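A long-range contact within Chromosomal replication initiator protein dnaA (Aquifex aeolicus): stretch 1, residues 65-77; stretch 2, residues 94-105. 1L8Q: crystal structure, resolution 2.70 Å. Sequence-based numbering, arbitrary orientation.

Stretch 1, residues 65-77: GYRVIYSSADDFA
Stretch 2, residues 94-105: NMYKSVDLLLLD

Strands 68-72 and 101-105 run parallel, their axes 13° apart and 4.6 Å at closest approach. Both backbones are extended (Ile-69 -130/136, Leu-103 -121/109). The register pairs Val-68 with Leu-101, Ile-69 with Leu-102, Tyr-70 with Leu-103, Ser-71 with Leu-104 and Ser-72 with Asp-105. Stretch 1 supplies alternate residues to the ladder: Ile-69 N bonds Leu-101 O (3.0 Å), Leu-103 N bonds Ile-69 O (2.8 Å), Ser-71 N bonds Leu-103 O (2.9 Å) and Asp-105 N bonds Ser-71 O (2.9 Å). Ala-73 N extends it to Asp-105 O (2.8 Å).

Just before strand 101-105, Asp-100 turns (-93/-21). Its m rotamer brings Asp-100 OD2 to Arg-67 N at 2.6 Å, nearly linear, while Asp-100 N donates to Arg-67 O at 2.8 Å. Leu-101 N reaches that same Arg-67 O weakly, at 3.2 Å. Arg-67 has chi1 -139°, between wells, then t, t; its CD lies 3.7 Å from Ser-98 O.

Val-68, Tyr-70 and Ser-72 share one sheet face with Leu-101, Leu-103 and Asp-105. Tyr-70 is t (chi2 90°). Tyr-70 CD1 lies 3.9 Å from Leu-103 CB. Tyr-70 OH donates to Asp-105 OD2 at 2.8 Å. Asp-105 is also t, with chi2 -6°. Val-68 is t.

On the other face, Ile-69 (m, t) sets CG1 3.9 Å from Val-99 CG1. Tyr-96 lies on the helix that enters stretch 2 from earlier in the chain. Its CB points sideways, but m with chi2 -83° carries its end nearer to stretch 1, with Tyr-96 CE1 3.5 Å from Ile-69 CG2. Ile-69 CD1 covers one ring face and Phe-76 CD1 the opposite one. Phe-76 is t (chi2 86°), edge-to-face with Tyr-96: centroids 4.7 Å apart, planes at 76°. Leu-104 is t, p.

Ser-72, p, caps the helix that starts at Ala-73 and runs on past the stretch: Ser-72 OG accepts a weak bond from Asp-75 N at 3.5 Å.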

# COMPACT_ATOMS: atom_id res chain seq x y z
N GLY A 65 24.45 1.55 -19.88
CA GLY A 65 25.83 1.45 -19.43
C GLY A 65 26.16 2.10 -18.10
O GLY A 65 27.32 2.06 -17.67
N TYR A 66 25.17 2.70 -17.43
CA TYR A 66 25.41 3.39 -16.16
C TYR A 66 25.53 2.43 -14.97
O TYR A 66 24.95 1.36 -14.95
CB TYR A 66 24.30 4.41 -15.89
CG TYR A 66 24.26 5.56 -16.86
CD1 TYR A 66 25.16 6.61 -16.75
CD2 TYR A 66 23.33 5.61 -17.88
CE1 TYR A 66 25.13 7.67 -17.63
CE2 TYR A 66 23.29 6.66 -18.77
CZ TYR A 66 24.20 7.69 -18.64
OH TYR A 66 24.18 8.75 -19.53
N ARG A 67 26.29 2.85 -13.97
CA ARG A 67 26.46 2.10 -12.74
C ARG A 67 25.26 2.43 -11.82
O ARG A 67 25.01 3.60 -11.50
CB ARG A 67 27.77 2.55 -12.08
CG ARG A 67 28.62 1.44 -11.45
CD ARG A 67 29.99 1.93 -10.99
NE ARG A 67 30.90 0.83 -10.67
CZ ARG A 67 32.02 0.58 -11.34
NH1 ARG A 67 32.37 1.36 -12.37
NH2 ARG A 67 32.80 -0.44 -10.98
N VAL A 68 24.52 1.41 -11.39
CA VAL A 68 23.28 1.64 -10.66
C VAL A 68 23.18 0.88 -9.36
O VAL A 68 23.61 -0.24 -9.28
CB VAL A 68 22.06 1.22 -11.51
CG1 VAL A 68 20.76 1.51 -10.77
CG2 VAL A 68 22.07 1.88 -12.86
N ILE A 69 22.59 1.48 -8.35
CA ILE A 69 22.22 0.70 -7.18
C ILE A 69 20.77 0.97 -6.80
O ILE A 69 20.31 2.10 -6.82
CB ILE A 69 23.15 0.93 -5.98
CG1 ILE A 69 24.41 0.10 -6.11
CG2 ILE A 69 22.48 0.43 -4.72
CD1 ILE A 69 25.17 -0.05 -4.80
N TYR A 70 20.06 -0.10 -6.49
CA TYR A 70 18.72 0.01 -5.98
C TYR A 70 18.69 -0.58 -4.61
O TYR A 70 19.31 -1.59 -4.36
CB TYR A 70 17.73 -0.74 -6.84
CG TYR A 70 16.40 -0.96 -6.13
CD1 TYR A 70 15.36 -0.03 -6.22
CD2 TYR A 70 16.21 -2.08 -5.33
CE1 TYR A 70 14.17 -0.23 -5.56
CE2 TYR A 70 15.02 -2.27 -4.66
CZ TYR A 70 14.01 -1.35 -4.78
OH TYR A 70 12.82 -1.57 -4.11
N SER A 71 17.94 0.03 -3.72
CA SER A 71 17.81 -0.53 -2.40
C SER A 71 16.68 0.14 -1.64
O SER A 71 16.43 1.32 -1.80
CB SER A 71 19.14 -0.40 -1.65
OG SER A 71 18.92 -0.62 -0.27
N SER A 72 15.98 -0.64 -0.83
CA SER A 72 14.96 -0.06 0.01
C SER A 72 15.67 0.49 1.21
O SER A 72 16.75 0.04 1.56
CB SER A 72 13.90 -1.11 0.41
OG SER A 72 14.39 -2.05 1.37
N ALA A 73 15.09 1.50 1.83
CA ALA A 73 15.74 2.16 2.94
C ALA A 73 16.03 1.21 4.09
O ALA A 73 17.03 1.35 4.77
CB ALA A 73 14.91 3.34 3.42
N ASP A 74 15.15 0.24 4.31
CA ASP A 74 15.34 -0.67 5.43
C ASP A 74 16.51 -1.60 5.21
O ASP A 74 17.24 -1.93 6.14
CB ASP A 74 14.07 -1.48 5.72
CG ASP A 74 13.78 -1.59 7.21
OD1 ASP A 74 13.29 -0.60 7.81
OD2 ASP A 74 14.03 -2.62 7.89
N ASP A 75 16.69 -2.04 3.97
CA ASP A 75 17.80 -2.91 3.64
C ASP A 75 19.08 -2.09 3.67
O ASP A 75 20.16 -2.59 4.05
CB ASP A 75 17.62 -3.53 2.27
CG ASP A 75 16.56 -4.63 2.24
OD1 ASP A 75 16.22 -5.22 3.30
OD2 ASP A 75 16.01 -4.99 1.17
N PHE A 76 18.96 -0.82 3.27
CA PHE A 76 20.09 0.10 3.29
C PHE A 76 20.55 0.22 4.73
O PHE A 76 21.74 0.06 5.02
CB PHE A 76 19.64 1.46 2.75
CG PHE A 76 20.74 2.48 2.66
CD1 PHE A 76 21.56 2.55 1.54
CD2 PHE A 76 20.94 3.40 3.69
CE1 PHE A 76 22.55 3.52 1.44
CE2 PHE A 76 21.94 4.36 3.62
CZ PHE A 76 22.73 4.43 2.50
N ALA A 77 19.60 0.46 5.62
CA ALA A 77 19.88 0.61 7.04
C ALA A 77 20.56 -0.64 7.60
O ALA A 77 21.54 -0.57 8.34
CB ALA A 77 18.60 0.90 7.81
N ASN A 94 31.87 3.98 -0.13
CA ASN A 94 32.47 4.02 -1.45
C ASN A 94 31.57 3.39 -2.50
O ASN A 94 31.45 3.90 -3.61
CB ASN A 94 33.84 3.36 -1.44
CG ASN A 94 34.84 4.12 -0.58
OD1 ASN A 94 34.62 5.28 -0.22
ND2 ASN A 94 35.95 3.46 -0.24
N MSE A 95 30.95 2.28 -2.14
CA MSE A 95 30.00 1.61 -3.01
C MSE A 95 28.96 2.63 -3.47
O MSE A 95 28.84 2.93 -4.67
CB MSE A 95 29.28 0.50 -2.23
CG MSE A 95 28.80 -0.71 -3.07
SE MSE A 95 27.74 -2.06 -2.00
CE MSE A 95 28.76 -2.05 -0.30
N TYR A 96 28.22 3.16 -2.51
CA TYR A 96 27.12 4.04 -2.80
C TYR A 96 27.56 5.36 -3.44
O TYR A 96 26.83 5.92 -4.26
CB TYR A 96 26.29 4.28 -1.53
CG TYR A 96 25.31 3.18 -1.27
CD1 TYR A 96 24.08 3.16 -1.91
CD2 TYR A 96 25.63 2.12 -0.44
CE1 TYR A 96 23.18 2.13 -1.70
CE2 TYR A 96 24.74 1.07 -0.23
CZ TYR A 96 23.51 1.09 -0.87
OH TYR A 96 22.60 0.06 -0.67
N LYS A 97 28.76 5.82 -3.08
CA LYS A 97 29.23 7.11 -3.55
C LYS A 97 29.69 7.08 -5.00
O LYS A 97 29.93 8.13 -5.61
CB LYS A 97 30.35 7.64 -2.65
CG LYS A 97 29.84 8.30 -1.40
CD LYS A 97 30.94 8.69 -0.46
CE LYS A 97 30.36 9.17 0.86
NZ LYS A 97 31.40 9.35 1.90
N SER A 98 29.77 5.89 -5.56
CA SER A 98 30.36 5.74 -6.87
C SER A 98 29.39 5.44 -8.00
O SER A 98 29.82 5.12 -9.09
CB SER A 98 31.37 4.61 -6.83
OG SER A 98 30.71 3.41 -7.16
N VAL A 99 28.10 5.51 -7.75
CA VAL A 99 27.16 5.14 -8.79
C VAL A 99 26.79 6.32 -9.68
O VAL A 99 27.09 7.46 -9.36
CB VAL A 99 25.87 4.53 -8.19
CG1 VAL A 99 26.18 3.27 -7.42
CG2 VAL A 99 25.17 5.53 -7.30
N ASP A 100 26.18 6.03 -10.82
CA ASP A 100 25.62 7.08 -11.67
C ASP A 100 24.15 7.29 -11.30
O ASP A 100 23.57 8.34 -11.58
CB ASP A 100 25.67 6.68 -13.15
CG ASP A 100 27.07 6.30 -13.62
OD1 ASP A 100 28.01 7.10 -13.45
OD2 ASP A 100 27.31 5.22 -14.21
N LEU A 101 23.55 6.29 -10.66
CA LEU A 101 22.12 6.30 -10.37
C LEU A 101 21.84 5.59 -9.05
O LEU A 101 22.02 4.38 -8.96
CB LEU A 101 21.35 5.57 -11.48
CG LEU A 101 19.91 6.03 -11.81
CD1 LEU A 101 19.01 4.87 -12.22
CD2 LEU A 101 19.24 6.86 -10.71
N LEU A 102 21.39 6.32 -8.05
CA LEU A 102 21.02 5.73 -6.77
C LEU A 102 19.49 5.70 -6.65
O LEU A 102 18.80 6.71 -6.89
CB LEU A 102 21.66 6.50 -5.62
CG LEU A 102 21.10 6.23 -4.23
CD1 LEU A 102 21.20 4.79 -3.91
CD2 LEU A 102 21.84 7.02 -3.19
N LEU A 103 18.94 4.55 -6.33
CA LEU A 103 17.50 4.43 -6.17
C LEU A 103 17.21 3.96 -4.77
O LEU A 103 17.50 2.79 -4.44
CB LEU A 103 16.95 3.41 -7.16
CG LEU A 103 17.28 3.57 -8.66
CD1 LEU A 103 16.94 2.30 -9.38
CD2 LEU A 103 16.56 4.76 -9.28
N LEU A 104 16.67 4.85 -3.94
CA LEU A 104 16.34 4.51 -2.57
C LEU A 104 14.83 4.46 -2.43
O LEU A 104 14.14 5.50 -2.54
CB LEU A 104 16.92 5.53 -1.60
CG LEU A 104 17.12 4.98 -0.19
CD1 LEU A 104 18.14 3.83 -0.22
CD2 LEU A 104 17.54 6.05 0.79
N ASP A 105 14.32 3.26 -2.19
CA ASP A 105 12.89 3.01 -2.15
C ASP A 105 12.40 2.99 -0.72
O ASP A 105 13.14 2.61 0.17
CB ASP A 105 12.64 1.66 -2.78
CG ASP A 105 11.24 1.51 -3.34
OD1 ASP A 105 10.41 2.42 -3.15
OD2 ASP A 105 10.90 0.51 -4.00